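Local coordinates for protein putative oxidoreductase with NAD(P)-binding Rossmann-fold domain (Clostridium difficile, PDB 3UUW) that probably binds NAD(P) through a Rossmann-fold domain and acts as a dehydrogenase of the Gfo/Idh/MocA family, its substrate not being established, at residues 21-26 with 32-37; 58-63 with 80-85; 85-88 with 92-95; 97-102 with 107-112; 166-171 with 298-303. All coordinates share one frame; numbering follows the deposited sequence.

Interaction 1: 21-26 with 32-37; sequences AYLPIL and FEFVGA
The first beta-alpha-beta unit of the Rossmann fold, strand 8-12, helix 16-26 and strand 33-38, closes here as Leu-23 and Leu-26 on the last turns of the helix meet Phe-32 and Phe-34 as the chain returns into strand 33-38. Leu-26 is gripped by both rings. Leu-26 CD2 lies 3.6 Å from CZ of Phe-32, the two side chains crossing at about a right angle, while the backbone O of Leu-26 approaches the edge of that ring, near the ring plane, 3.3 Å from Phe-32 CZ. Aromatic C-H groups carry a slight positive charge, and a carbonyl oxygen at a ring edge is therefore an electrostatically reasonable neighbour. Leu-26 O also lies 3.5 Å from CD2 of Phe-34, approaching that ring obliquely, and it accepts a hydrogen bond from Ser-29 OG in the loop that follows. Leu-23 reaches in with its CD2 alone, 4.1 Å from Phe-34 CZ. Phe-34 has CG anti to its backbone N (chi1 -157°), whereas Phe-32 has CG between the backbone N and the carbonyl carbon (chi1 54°); the two rings thus leave the chain differently yet both reach the end of the helix. Large, flat phenylalanines suit this place, because each spans from strand to helix without bringing a polar group into a buried layer. On strand 8-12, Met-9 is touched by both rings and Met-11 by Leu-26, while Leu-23 turns to Ile-48 and Tyr-52 of helix 42-52, and Tyr-22 and Ile-25 pack against helix 269-281.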
# COMPACT_ATOMS: atom_id res chain seq x y z
N ALA A 21 20.98 18.99 6.02
CA ALA A 21 21.59 17.81 5.34
C ALA A 21 22.99 17.45 5.75
O ALA A 21 23.44 16.31 5.47
CB ALA A 21 21.56 18.01 3.82
N TYR A 22 23.72 18.41 6.36
CA TYR A 22 25.13 18.20 6.72
C TYR A 22 25.46 18.37 8.18
O TYR A 22 26.04 17.45 8.79
CB TYR A 22 26.04 19.04 5.84
CG TYR A 22 25.96 18.60 4.41
CD1 TYR A 22 26.67 17.49 3.97
CD2 TYR A 22 25.10 19.22 3.51
CE1 TYR A 22 26.59 17.06 2.64
CE2 TYR A 22 25.01 18.80 2.18
CZ TYR A 22 25.74 17.71 1.76
OH TYR A 22 25.66 17.28 0.45
N LEU A 23 25.10 19.52 8.77
CA LEU A 23 25.38 19.79 10.18
C LEU A 23 24.88 18.67 11.09
O LEU A 23 25.63 18.24 11.99
CB LEU A 23 24.85 21.17 10.61
CG LEU A 23 25.74 22.34 10.18
CD1 LEU A 23 25.04 23.68 10.27
CD2 LEU A 23 27.06 22.33 10.99
N PRO A 24 23.66 18.14 10.83
CA PRO A 24 23.21 17.10 11.77
C PRO A 24 24.10 15.86 11.83
O PRO A 24 24.12 15.18 12.85
CB PRO A 24 21.81 16.76 11.26
CG PRO A 24 21.33 18.05 10.63
CD PRO A 24 22.56 18.54 9.91
N ILE A 25 24.82 15.57 10.77
CA ILE A 25 25.74 14.42 10.80
C ILE A 25 27.17 14.82 11.19
O ILE A 25 27.82 14.12 12.01
CB ILE A 25 25.68 13.60 9.50
CG1 ILE A 25 25.81 14.49 8.28
CG2 ILE A 25 24.40 12.82 9.45
CD1 ILE A 25 25.46 13.81 6.94
N LEU A 26 27.65 15.94 10.66
CA LEU A 26 29.04 16.31 10.85
C LEU A 26 29.34 16.86 12.24
O LEU A 26 30.48 16.83 12.67
CB LEU A 26 29.50 17.30 9.77
CG LEU A 26 29.53 16.72 8.35
CD1 LEU A 26 29.84 17.84 7.37
CD2 LEU A 26 30.56 15.55 8.24
N PHE A 32 37.04 13.13 12.61
CA PHE A 32 37.75 14.35 12.30
C PHE A 32 37.52 15.35 13.40
O PHE A 32 36.65 15.15 14.27
CB PHE A 32 37.25 14.96 10.97
CG PHE A 32 35.76 15.16 10.93
CD1 PHE A 32 35.17 16.26 11.54
CD2 PHE A 32 34.94 14.22 10.32
CE1 PHE A 32 33.79 16.42 11.54
CE2 PHE A 32 33.56 14.37 10.31
CZ PHE A 32 32.99 15.46 10.93
N GLU A 33 38.32 16.42 13.39
CA GLU A 33 38.10 17.54 14.28
C GLU A 33 37.33 18.60 13.50
O GLU A 33 37.75 18.97 12.39
CB GLU A 33 39.43 18.13 14.74
CG GLU A 33 39.28 19.25 15.75
CD GLU A 33 40.58 19.94 16.14
OE1 GLU A 33 41.64 19.66 15.53
OE2 GLU A 33 40.53 20.78 17.06
N PHE A 34 36.21 19.07 14.05
CA PHE A 34 35.40 20.14 13.44
C PHE A 34 36.02 21.47 13.91
O PHE A 34 35.67 22.00 14.97
CB PHE A 34 33.92 20.01 13.84
CG PHE A 34 32.95 20.68 12.89
CD1 PHE A 34 33.28 21.82 12.19
CD2 PHE A 34 31.68 20.17 12.73
CE1 PHE A 34 32.36 22.42 11.31
CE2 PHE A 34 30.76 20.77 11.87
CZ PHE A 34 31.11 21.90 11.15
N VAL A 35 36.97 21.95 13.13
CA VAL A 35 37.77 23.12 13.49
C VAL A 35 36.98 24.42 13.59
O VAL A 35 37.24 25.24 14.48
CB VAL A 35 38.93 23.30 12.47
CG1 VAL A 35 39.62 24.66 12.63
CG2 VAL A 35 39.90 22.16 12.61
N GLY A 36 36.04 24.61 12.67
CA GLY A 36 35.27 25.83 12.65
C GLY A 36 34.37 25.96 11.46
O GLY A 36 34.33 25.08 10.59
N ALA A 37 33.67 27.08 11.40
CA ALA A 37 32.74 27.32 10.32
C ALA A 37 32.66 28.81 10.01
O ALA A 37 32.87 29.65 10.87
CB ALA A 37 31.35 26.78 10.69

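Interaction 2: 58-63 with 80-85; sequences DSIESL and YEIIKI
Ile-60, in the first turn of helix 60-64, meets Ile-82 and Ile-85 on helix 79-88, and its path can be followed outward. From CB, which points toward the other helix, the chain divides. Ile-60 CG2 lies anti to the backbone N and comes to 4.2 Å from Ile-85 CG2, a meeting of two methyl groups. The other branch, CG1, runs beside the backbone N (chi1 -72°) and carries Ile-60 CD1 out to 3.9 Å from Ile-82 CG1 and 4.1 Å from Ile-82 CD1; the two side chains cross at about a right angle. One beta-branched residue thus serves two partners that stand nearly a turn apart on the opposing helix. Next to it, Glu-61 bends at chi2 (82°), which swings its carboxylate back toward the neighbouring helix and lays OE2 3.7 Å from CD1 of Ile-85. Glu-61 CG adds a looser touch on Ile-85 CG2. Ser-59 occupies the N-cap position of helix 60-64, and its OG shares a hydrogen bond of 3.0 Å with OG of Ser-62. Helix 79-88 and this short helix lie within the Rossmann-type domain, where Ile-60 also touches Ile-12 and Ile-82 reaches Leu-72, both on strands of the parallel sheet. Across the contact no hydrogen bond or salt bridge forms, and all the touching residues are partly exposed: the isoleucine carbons join by dispersion and the hydrophobic effect, whereas the touch of Glu-61 OE2 on a methyl is a plain van der Waals contact.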
# COMPACT_ATOMS: atom_id res chain seq x y z
N ASP A 58 36.12 34.32 10.75
CA ASP A 58 35.69 35.57 10.13
C ASP A 58 35.88 35.62 8.62
O ASP A 58 35.45 36.57 7.99
CB ASP A 58 36.36 36.77 10.80
CG ASP A 58 37.87 36.75 10.69
OD1 ASP A 58 38.41 36.07 9.79
OD2 ASP A 58 38.52 37.42 11.53
N SER A 59 36.51 34.59 8.04
CA SER A 59 36.69 34.54 6.59
C SER A 59 36.98 33.14 6.09
O SER A 59 37.39 32.26 6.85
CB SER A 59 37.85 35.45 6.16
OG SER A 59 39.10 34.93 6.59
N ILE A 60 36.76 32.96 4.79
CA ILE A 60 37.07 31.72 4.10
C ILE A 60 38.54 31.40 4.26
O ILE A 60 38.92 30.26 4.54
CB ILE A 60 36.77 31.84 2.58
CG1 ILE A 60 35.27 31.87 2.35
CG2 ILE A 60 37.40 30.67 1.79
CD1 ILE A 60 34.86 32.49 1.00
N GLU A 61 39.39 32.41 4.09
CA GLU A 61 40.83 32.20 4.14
C GLU A 61 41.33 31.79 5.51
O GLU A 61 42.10 30.85 5.62
CB GLU A 61 41.59 33.42 3.62
CG GLU A 61 41.37 33.70 2.15
CD GLU A 61 40.08 34.46 1.83
OE1 GLU A 61 39.34 34.88 2.76
OE2 GLU A 61 39.82 34.66 0.61
N SER A 62 40.89 32.47 6.56
CA SER A 62 41.35 32.14 7.91
C SER A 62 40.94 30.73 8.32
O SER A 62 41.68 30.04 9.01
CB SER A 62 40.85 33.16 8.94
OG SER A 62 39.45 33.19 9.01
N LEU A 63 39.75 30.30 7.91
CA LEU A 63 39.31 28.96 8.24
C LEU A 63 40.12 27.92 7.46
O LEU A 63 40.61 26.94 8.03
CB LEU A 63 37.82 28.78 7.95
CG LEU A 63 37.22 27.39 8.16
CD1 LEU A 63 37.40 26.89 9.63
CD2 LEU A 63 35.75 27.40 7.76
N TYR A 80 32.80 28.66 -8.02
CA TYR A 80 34.02 28.80 -8.81
C TYR A 80 35.10 29.62 -8.10
O TYR A 80 36.21 29.15 -7.94
CB TYR A 80 33.70 29.36 -10.20
CG TYR A 80 34.88 29.65 -11.10
CD1 TYR A 80 35.73 28.63 -11.55
CD2 TYR A 80 35.14 30.94 -11.53
CE1 TYR A 80 36.79 28.89 -12.38
CE2 TYR A 80 36.21 31.22 -12.35
CZ TYR A 80 37.03 30.20 -12.78
OH TYR A 80 38.07 30.50 -13.60
N GLU A 81 34.75 30.82 -7.65
CA GLU A 81 35.73 31.64 -6.96
C GLU A 81 36.15 31.09 -5.61
O GLU A 81 37.32 31.17 -5.25
CB GLU A 81 35.26 33.09 -6.81
CG GLU A 81 35.14 33.83 -8.15
CD GLU A 81 36.46 33.92 -8.95
OE1 GLU A 81 37.55 33.69 -8.38
OE2 GLU A 81 36.39 34.25 -10.16
N ILE A 82 35.21 30.54 -4.84
CA ILE A 82 35.56 30.00 -3.54
C ILE A 82 36.46 28.77 -3.68
O ILE A 82 37.46 28.66 -2.99
CB ILE A 82 34.33 29.67 -2.66
CG1 ILE A 82 33.55 30.94 -2.32
CG2 ILE A 82 34.78 28.94 -1.39
CD1 ILE A 82 32.23 30.66 -1.57
N ILE A 83 36.11 27.84 -4.57
CA ILE A 83 36.89 26.61 -4.71
C ILE A 83 38.32 26.89 -5.20
O ILE A 83 39.24 26.22 -4.78
CB ILE A 83 36.18 25.58 -5.59
CG1 ILE A 83 34.84 25.19 -4.97
CG2 ILE A 83 37.07 24.32 -5.77
CD1 ILE A 83 33.93 24.28 -5.85
N LYS A 84 38.48 27.89 -6.06
CA LYS A 84 39.80 28.25 -6.54
C LYS A 84 40.67 28.67 -5.34
O LYS A 84 41.79 28.21 -5.20
CB LYS A 84 39.69 29.33 -7.62
CG LYS A 84 40.96 29.69 -8.33
CD LYS A 84 40.65 30.30 -9.73
CE LYS A 84 39.46 31.29 -9.71
NZ LYS A 84 39.32 32.10 -10.96
N ILE A 85 40.12 29.51 -4.46
CA ILE A 85 40.83 29.92 -3.23
C ILE A 85 41.21 28.72 -2.34
O ILE A 85 42.35 28.59 -1.89
CB ILE A 85 39.97 30.90 -2.42
CG1 ILE A 85 39.84 32.24 -3.16
CG2 ILE A 85 40.54 31.10 -1.01
CD1 ILE A 85 38.78 33.16 -2.58

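Interaction 3: 85-88 with 92-95; sequences ILLN and HVYV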
# COMPACT_ATOMS: atom_id res chain seq x y z
N ILE A 85 40.12 29.51 -4.46
CA ILE A 85 40.83 29.92 -3.23
C ILE A 85 41.21 28.72 -2.34
O ILE A 85 42.35 28.59 -1.89
CB ILE A 85 39.97 30.90 -2.42
CG1 ILE A 85 39.84 32.24 -3.16
CG2 ILE A 85 40.54 31.10 -1.01
CD1 ILE A 85 38.78 33.16 -2.58
N LEU A 86 40.25 27.83 -2.13
CA LEU A 86 40.44 26.69 -1.24
C LEU A 86 41.49 25.71 -1.73
O LEU A 86 42.37 25.31 -0.99
CB LEU A 86 39.10 25.96 -1.03
CG LEU A 86 38.01 26.75 -0.29
CD1 LEU A 86 36.68 25.94 -0.19
CD2 LEU A 86 38.51 27.15 1.09
N LEU A 87 41.40 25.36 -3.01
CA LEU A 87 42.37 24.45 -3.60
C LEU A 87 43.77 25.07 -3.55
O LEU A 87 44.74 24.39 -3.27
CB LEU A 87 41.95 24.08 -5.03
CG LEU A 87 40.67 23.27 -5.18
CD1 LEU A 87 40.29 23.12 -6.66
CD2 LEU A 87 40.78 21.91 -4.49
N ASN A 88 43.86 26.37 -3.78
CA ASN A 88 45.17 27.01 -3.74
C ASN A 88 45.75 27.11 -2.33
O ASN A 88 46.97 27.22 -2.17
CB ASN A 88 45.13 28.36 -4.46
CG ASN A 88 45.25 28.20 -5.96
OD1 ASN A 88 46.08 27.42 -6.43
ND2 ASN A 88 44.45 28.93 -6.71
N HIS A 92 41.19 19.89 0.66
CA HIS A 92 40.25 19.06 -0.10
C HIS A 92 38.90 19.73 0.00
O HIS A 92 38.58 20.38 1.01
CB HIS A 92 40.13 17.66 0.48
CG HIS A 92 41.42 16.93 0.60
ND1 HIS A 92 41.97 16.20 -0.44
CD2 HIS A 92 42.27 16.80 1.64
CE1 HIS A 92 43.09 15.65 -0.03
NE2 HIS A 92 43.30 15.99 1.22
N VAL A 93 38.06 19.56 -1.02
CA VAL A 93 36.78 20.24 -1.03
C VAL A 93 35.63 19.33 -1.40
O VAL A 93 35.71 18.61 -2.40
CB VAL A 93 36.79 21.40 -2.01
CG1 VAL A 93 35.40 22.09 -2.08
CG2 VAL A 93 37.87 22.40 -1.61
N TYR A 94 34.63 19.29 -0.53
CA TYR A 94 33.33 18.70 -0.85
C TYR A 94 32.36 19.84 -1.10
O TYR A 94 32.25 20.77 -0.30
CB TYR A 94 32.83 17.85 0.31
CG TYR A 94 31.44 17.27 0.14
CD1 TYR A 94 30.28 18.06 0.34
CD2 TYR A 94 31.27 15.94 -0.25
CE1 TYR A 94 29.01 17.51 0.17
CE2 TYR A 94 30.00 15.39 -0.41
CZ TYR A 94 28.88 16.18 -0.20
OH TYR A 94 27.63 15.60 -0.36
N VAL A 95 31.66 19.80 -2.23
CA VAL A 95 30.71 20.88 -2.58
C VAL A 95 29.39 20.28 -3.07
O VAL A 95 29.37 19.24 -3.73
CB VAL A 95 31.34 21.84 -3.66
CG1 VAL A 95 31.56 21.10 -4.99
CG2 VAL A 95 30.50 23.03 -3.88
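Val-93 carries this contact with a single methyl, CG2, which meets Leu-86 and Leu-87 of the preceding helix in the beta-alpha-beta unit made by strand 69-72, helix 79-88 and strand 92-95 of the Rossmann fold. Val-93 CG2 stands 3.8 Å from Leu-86 CB and 4.0 Å from Leu-86 CD1, and both leucine side chains cross the valine at about a right angle. The valine's first torsion (chi1 177°) sets CG1 anti to the backbone N and turns CG2 to the helix. A compact, beta-branched residue suits a strand that faces a helix, and the longer leucines span the gap to it. Further out, Leu-86 leans on Ile-60 and Ala-64 of helix 60-64, and Leu-87 on Leu-112 and Ser-113 of helix 103-116, so that a helix packs beside each leucine. The strand is itself held by backbone hydrogen bonds: His-92 pairs with Asp-68 and Ile-70, Tyr-94 with Ile-70, and Val-93 with Met-121 of strand 120-122. Leu-87 arrives by its branch tip, CD2, 4.1 Å from Val-93 CG2.

Interaction 4: 97-102 with 107-112; sequences KPLAST and EELIEL
Segment 97-102 has no regular secondary structure: it is an irregular loop in which Leu-99 and Ser-101 take helical angles between extended residues, with a cis peptide bond between Lys-97 and Pro-98, and it leads to Thr-102, the N-cap of helix 103-116. Segment 107-112 is a regular part of that same helix, with backbone bonds such as Leu-112 N to Glu-108 O (3.0 Å). Across the gap the alpha carbons come nearest at Ala-100 and Leu-109, 8.5 Å apart, and side chains bridge the distance. Leu-99 swings CG opposite its backbone N (chi1 179°), which extends its isobutyl end toward the helix. Its two methyls then divide the work: Leu-99 CD2 meets Ile-110 obliquely, 3.9 Å from both Ile-110 CG1 and CD1, whereas Leu-99 CD1 meets CD1 of Leu-109 at 4.2 Å. In this Rossmann-type domain the loop follows strand 92-95, leads into helix 103-116 and packs against it; Leu-99 also touches Leu-120 and Val-122 of the edge strand 120-122, as well as Ile-83 of helix 79-88. Ala-100 gives only its CB, 4.1 Å from Leu-109 CD1, and the alanine methyl is enough to meet the tip of Leu-109. Thr-102 caps through OG1, which accepts a hydrogen bond from the backbone N of Gln-105. The loop's carbonyls are also bound: Leu-99 O accepts from ND1 of His-79, and Ala-100 O from NE2 of Gln-297.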
# COMPACT_ATOMS: atom_id res chain seq x y z
N LYS A 97 26.13 19.96 -5.48
CA LYS A 97 26.00 20.06 -6.93
C LYS A 97 25.35 21.38 -7.31
O LYS A 97 24.63 21.97 -6.50
CB LYS A 97 25.23 18.85 -7.50
CG LYS A 97 23.89 18.43 -6.85
CD LYS A 97 22.75 19.42 -7.08
CE LYS A 97 22.46 20.22 -5.84
NZ LYS A 97 21.48 21.31 -6.08
N PRO A 98 25.66 21.89 -8.51
CA PRO A 98 26.68 21.41 -9.44
C PRO A 98 28.04 21.97 -9.02
O PRO A 98 28.11 22.90 -8.21
CB PRO A 98 26.22 22.03 -10.76
CG PRO A 98 25.68 23.33 -10.36
CD PRO A 98 24.99 23.10 -9.03
N LEU A 99 29.11 21.43 -9.57
CA LEU A 99 30.47 21.85 -9.21
C LEU A 99 30.61 23.37 -9.36
O LEU A 99 30.94 24.08 -8.41
CB LEU A 99 31.47 21.13 -10.10
CG LEU A 99 32.95 21.46 -9.92
CD1 LEU A 99 33.34 21.47 -8.44
CD2 LEU A 99 33.82 20.46 -10.69
N ALA A 100 30.34 23.87 -10.56
CA ALA A 100 30.39 25.30 -10.82
C ALA A 100 29.25 25.73 -11.75
O ALA A 100 28.52 24.90 -12.28
CB ALA A 100 31.77 25.69 -11.38
N SER A 101 29.08 27.04 -11.96
CA SER A 101 28.01 27.52 -12.81
C SER A 101 28.05 26.93 -14.23
O SER A 101 27.01 26.73 -14.88
CB SER A 101 28.05 29.04 -12.87
OG SER A 101 27.88 29.59 -11.57
N THR A 102 29.26 26.72 -14.75
CA THR A 102 29.44 26.13 -16.07
C THR A 102 30.35 24.91 -16.00
O THR A 102 31.15 24.78 -15.10
CB THR A 102 30.06 27.13 -17.09
OG1 THR A 102 31.46 27.33 -16.80
CG2 THR A 102 29.33 28.49 -17.09
N GLU A 107 35.74 22.07 -15.20
CA GLU A 107 36.93 21.41 -15.75
C GLU A 107 38.22 22.07 -15.25
O GLU A 107 39.21 21.38 -14.98
CB GLU A 107 36.87 21.42 -17.27
CG GLU A 107 35.79 20.48 -17.84
CD GLU A 107 35.57 20.63 -19.35
OE1 GLU A 107 35.69 21.74 -19.87
OE2 GLU A 107 35.26 19.63 -20.02
N GLU A 108 38.20 23.39 -15.11
CA GLU A 108 39.35 24.13 -14.63
C GLU A 108 39.65 23.78 -13.17
O GLU A 108 40.80 23.57 -12.79
CB GLU A 108 39.14 25.63 -14.78
CG GLU A 108 40.35 26.46 -14.35
CD GLU A 108 40.07 27.93 -14.24
OE1 GLU A 108 39.06 28.40 -14.80
OE2 GLU A 108 40.90 28.64 -13.62
N LEU A 109 38.59 23.72 -12.36
CA LEU A 109 38.72 23.38 -10.94
C LEU A 109 39.24 21.95 -10.76
O LEU A 109 40.06 21.70 -9.90
CB LEU A 109 37.42 23.57 -10.20
CG LEU A 109 36.84 25.00 -10.15
CD1 LEU A 109 35.42 24.97 -9.57
CD2 LEU A 109 37.79 25.94 -9.37
N ILE A 110 38.75 21.03 -11.58
CA ILE A 110 39.20 19.63 -11.52
C ILE A 110 40.69 19.56 -11.76
O ILE A 110 41.44 18.86 -11.03
CB ILE A 110 38.39 18.72 -12.49
CG1 ILE A 110 36.95 18.54 -11.96
CG2 ILE A 110 39.10 17.34 -12.67
CD1 ILE A 110 35.93 18.12 -13.07
N GLU A 111 41.17 20.27 -12.78
CA GLU A 111 42.60 20.22 -13.07
C GLU A 111 43.41 20.83 -11.94
O GLU A 111 44.46 20.29 -11.57
CB GLU A 111 42.93 20.86 -14.41
CG GLU A 111 42.35 20.09 -15.59
CD GLU A 111 42.70 18.60 -15.56
OE1 GLU A 111 43.89 18.29 -15.34
OE2 GLU A 111 41.79 17.76 -15.76
N LEU A 112 42.93 21.93 -11.38
CA LEU A 112 43.61 22.54 -10.23
C LEU A 112 43.70 21.54 -9.07
O LEU A 112 44.78 21.36 -8.48
CB LEU A 112 42.92 23.84 -9.80
CG LEU A 112 43.54 24.59 -8.63
CD1 LEU A 112 45.00 24.92 -8.89
CD2 LEU A 112 42.74 25.88 -8.33

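Interaction 5: 166-171 with 298-303; sequences DDYIHV and RLLEKI
Leu-300 projects from helix 295-305 into helix 160-179 and parts its two methyls between Tyr-168 and Ile-169. Leu-300 CD2 comes to the tyrosine at the ring's edge, near its plane, 3.6 Å from CD2 of Tyr-168 and 4.1 Å from its CE2; the ring's long direction and the leucine run at a slant to each other. Leu-300 CD1 instead settles against the base of Ile-169, 3.6 Å from both its CA and its CB, and there the side chains cross at about a right angle. With CG1 of Ile-169 anti to the backbone N (chi1 -165°), that CG1 adds a touch at 3.9 Å from Leu-300 CD1 beside those of CA and CB. A leucine fits because its fork can straddle two successive residues. The tyrosine's polar end is turned elsewhere: its OH is hydrogen-bonded to Thr-214 OG1 and to His-203 ND1, which ties the ring to the large mixed sheet while its edge serves the helix. Leu-300 further touches Ile-165 and Ile-172 on helix 160-179, and Ile-169 meets Lys-97 of the loop after strand 92-95. Helix 295-305 thus packs against helix 160-179, with Leu-299 and Ile-303 reaching Ile-185 of strand 184-192.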
# COMPACT_ATOMS: atom_id res chain seq x y z
N ASP A 166 20.10 22.69 -11.08
CA ASP A 166 19.96 22.65 -9.62
C ASP A 166 19.24 21.40 -9.11
O ASP A 166 19.59 20.87 -8.06
CB ASP A 166 19.18 23.88 -9.15
CG ASP A 166 19.18 24.04 -7.64
OD1 ASP A 166 20.27 23.97 -7.03
OD2 ASP A 166 18.09 24.27 -7.08
N ASP A 167 18.24 20.94 -9.86
CA ASP A 167 17.41 19.83 -9.39
C ASP A 167 17.29 18.66 -10.35
O ASP A 167 17.47 17.52 -9.95
CB ASP A 167 16.04 20.33 -8.99
CG ASP A 167 15.32 19.38 -8.03
OD1 ASP A 167 15.92 18.36 -7.60
OD2 ASP A 167 14.15 19.65 -7.69
N TYR A 168 17.02 18.92 -11.63
CA TYR A 168 16.93 17.82 -12.59
C TYR A 168 18.26 17.08 -12.70
O TYR A 168 18.30 15.91 -13.08
CB TYR A 168 16.53 18.33 -13.96
CG TYR A 168 16.13 17.30 -14.98
CD1 TYR A 168 15.15 16.33 -14.71
CD2 TYR A 168 16.65 17.34 -16.26
CE1 TYR A 168 14.75 15.40 -15.69
CE2 TYR A 168 16.26 16.41 -17.25
CZ TYR A 168 15.30 15.46 -16.97
OH TYR A 168 14.91 14.58 -17.96
N ILE A 169 19.34 17.76 -12.32
CA ILE A 169 20.67 17.17 -12.35
C ILE A 169 20.72 15.90 -11.50
O ILE A 169 21.46 14.96 -11.82
CB ILE A 169 21.77 18.18 -11.91
CG1 ILE A 169 23.17 17.69 -12.29
CG2 ILE A 169 21.68 18.47 -10.40
CD1 ILE A 169 24.24 18.76 -12.09
N HIS A 170 19.95 15.87 -10.41
CA HIS A 170 19.90 14.67 -9.58
C HIS A 170 19.32 13.47 -10.32
O HIS A 170 19.80 12.35 -10.15
CB HIS A 170 19.09 14.88 -8.31
CG HIS A 170 19.79 15.68 -7.27
ND1 HIS A 170 20.98 15.28 -6.69
CD2 HIS A 170 19.45 16.85 -6.66
CE1 HIS A 170 21.35 16.18 -5.79
NE2 HIS A 170 20.44 17.13 -5.75
N VAL A 171 18.29 13.72 -11.12
CA VAL A 171 17.65 12.68 -11.92
C VAL A 171 18.63 12.15 -12.99
O VAL A 171 18.83 10.92 -13.13
CB VAL A 171 16.33 13.21 -12.54
CG1 VAL A 171 15.69 12.16 -13.45
CG2 VAL A 171 15.34 13.61 -11.43
N ARG A 298 27.13 18.33 -18.03
CA ARG A 298 27.49 18.43 -19.43
C ARG A 298 26.29 18.06 -20.29
O ARG A 298 25.98 18.74 -21.26
CB ARG A 298 28.69 17.52 -19.73
CG ARG A 298 29.28 17.71 -21.08
CD ARG A 298 30.34 16.64 -21.37
NE ARG A 298 31.48 16.71 -20.45
CZ ARG A 298 32.43 17.65 -20.48
NH1 ARG A 298 32.41 18.62 -21.38
NH2 ARG A 298 33.42 17.60 -19.59
N LEU A 299 25.57 17.00 -19.91
CA LEU A 299 24.41 16.59 -20.67
C LEU A 299 23.34 17.67 -20.58
O LEU A 299 22.71 18.01 -21.59
CB LEU A 299 23.90 15.25 -20.16
CG LEU A 299 22.70 14.63 -20.86
CD1 LEU A 299 22.91 14.66 -22.37
CD2 LEU A 299 22.51 13.20 -20.36
N LEU A 300 23.16 18.24 -19.40
CA LEU A 300 22.18 19.33 -19.22
C LEU A 300 22.51 20.60 -20.01
O LEU A 300 21.61 21.26 -20.52
CB LEU A 300 21.99 19.65 -17.74
CG LEU A 300 21.30 18.54 -16.94
CD1 LEU A 300 21.29 18.86 -15.46
CD2 LEU A 300 19.89 18.32 -17.46
N GLU A 301 23.79 20.94 -20.11
CA GLU A 301 24.20 22.09 -20.91
C GLU A 301 23.85 21.87 -22.38
O GLU A 301 23.41 22.79 -23.07
CB GLU A 301 25.70 22.40 -20.72
CG GLU A 301 26.01 23.08 -19.41
CD GLU A 301 27.41 23.74 -19.35
OE1 GLU A 301 28.19 23.68 -20.33
OE2 GLU A 301 27.72 24.35 -18.31
N LYS A 302 24.02 20.65 -22.86
CA LYS A 302 23.65 20.30 -24.23
C LYS A 302 22.13 20.49 -24.43
O LYS A 302 21.69 21.07 -25.43
CB LYS A 302 24.14 18.89 -24.50
CG LYS A 302 23.97 18.31 -25.90
CD LYS A 302 25.16 17.36 -26.18
CE LYS A 302 24.74 16.07 -26.82
NZ LYS A 302 24.20 15.15 -25.77
N ILE A 303 21.35 20.04 -23.46
CA ILE A 303 19.91 20.21 -23.50
C ILE A 303 19.53 21.70 -23.48
O ILE A 303 18.72 22.17 -24.30
CB ILE A 303 19.27 19.48 -22.31
CG1 ILE A 303 19.43 17.97 -22.46
CG2 ILE A 303 17.82 19.84 -22.17
CD1 ILE A 303 19.18 17.22 -21.18

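How the interactions relate
Interactions 1 to 4 belong to the Rossmann-type domain. Interactions 2 and 3 share Ile-85 and helix 79-88, their centres about 8 Å apart, and Ile-60 CG2 touches Leu-86 CD2 at 3.8 Å. Interaction 4 adjoins both, with Leu-87 CD1 3.5 Å from Leu-109 O and a probable hydrogen bond of 2.6 Å between Tyr-80 OH and Glu-108 OE1. Interaction 1 meets interaction 3 through Tyr-22 OH and Tyr-94 OH, 2.7 Å apart, and Leu-23 touches residues of a GxGxxA-type pattern, which would be consistent with nucleotide binding. Interaction 5, centred about 29 Å from interaction 1's centre, joins interaction 4 by salt bridges, Glu-107 OE2 to Arg-298 NH2 (2.8 Å) and Lys-97 NZ to Asp-166 OD1 (3.1 Å).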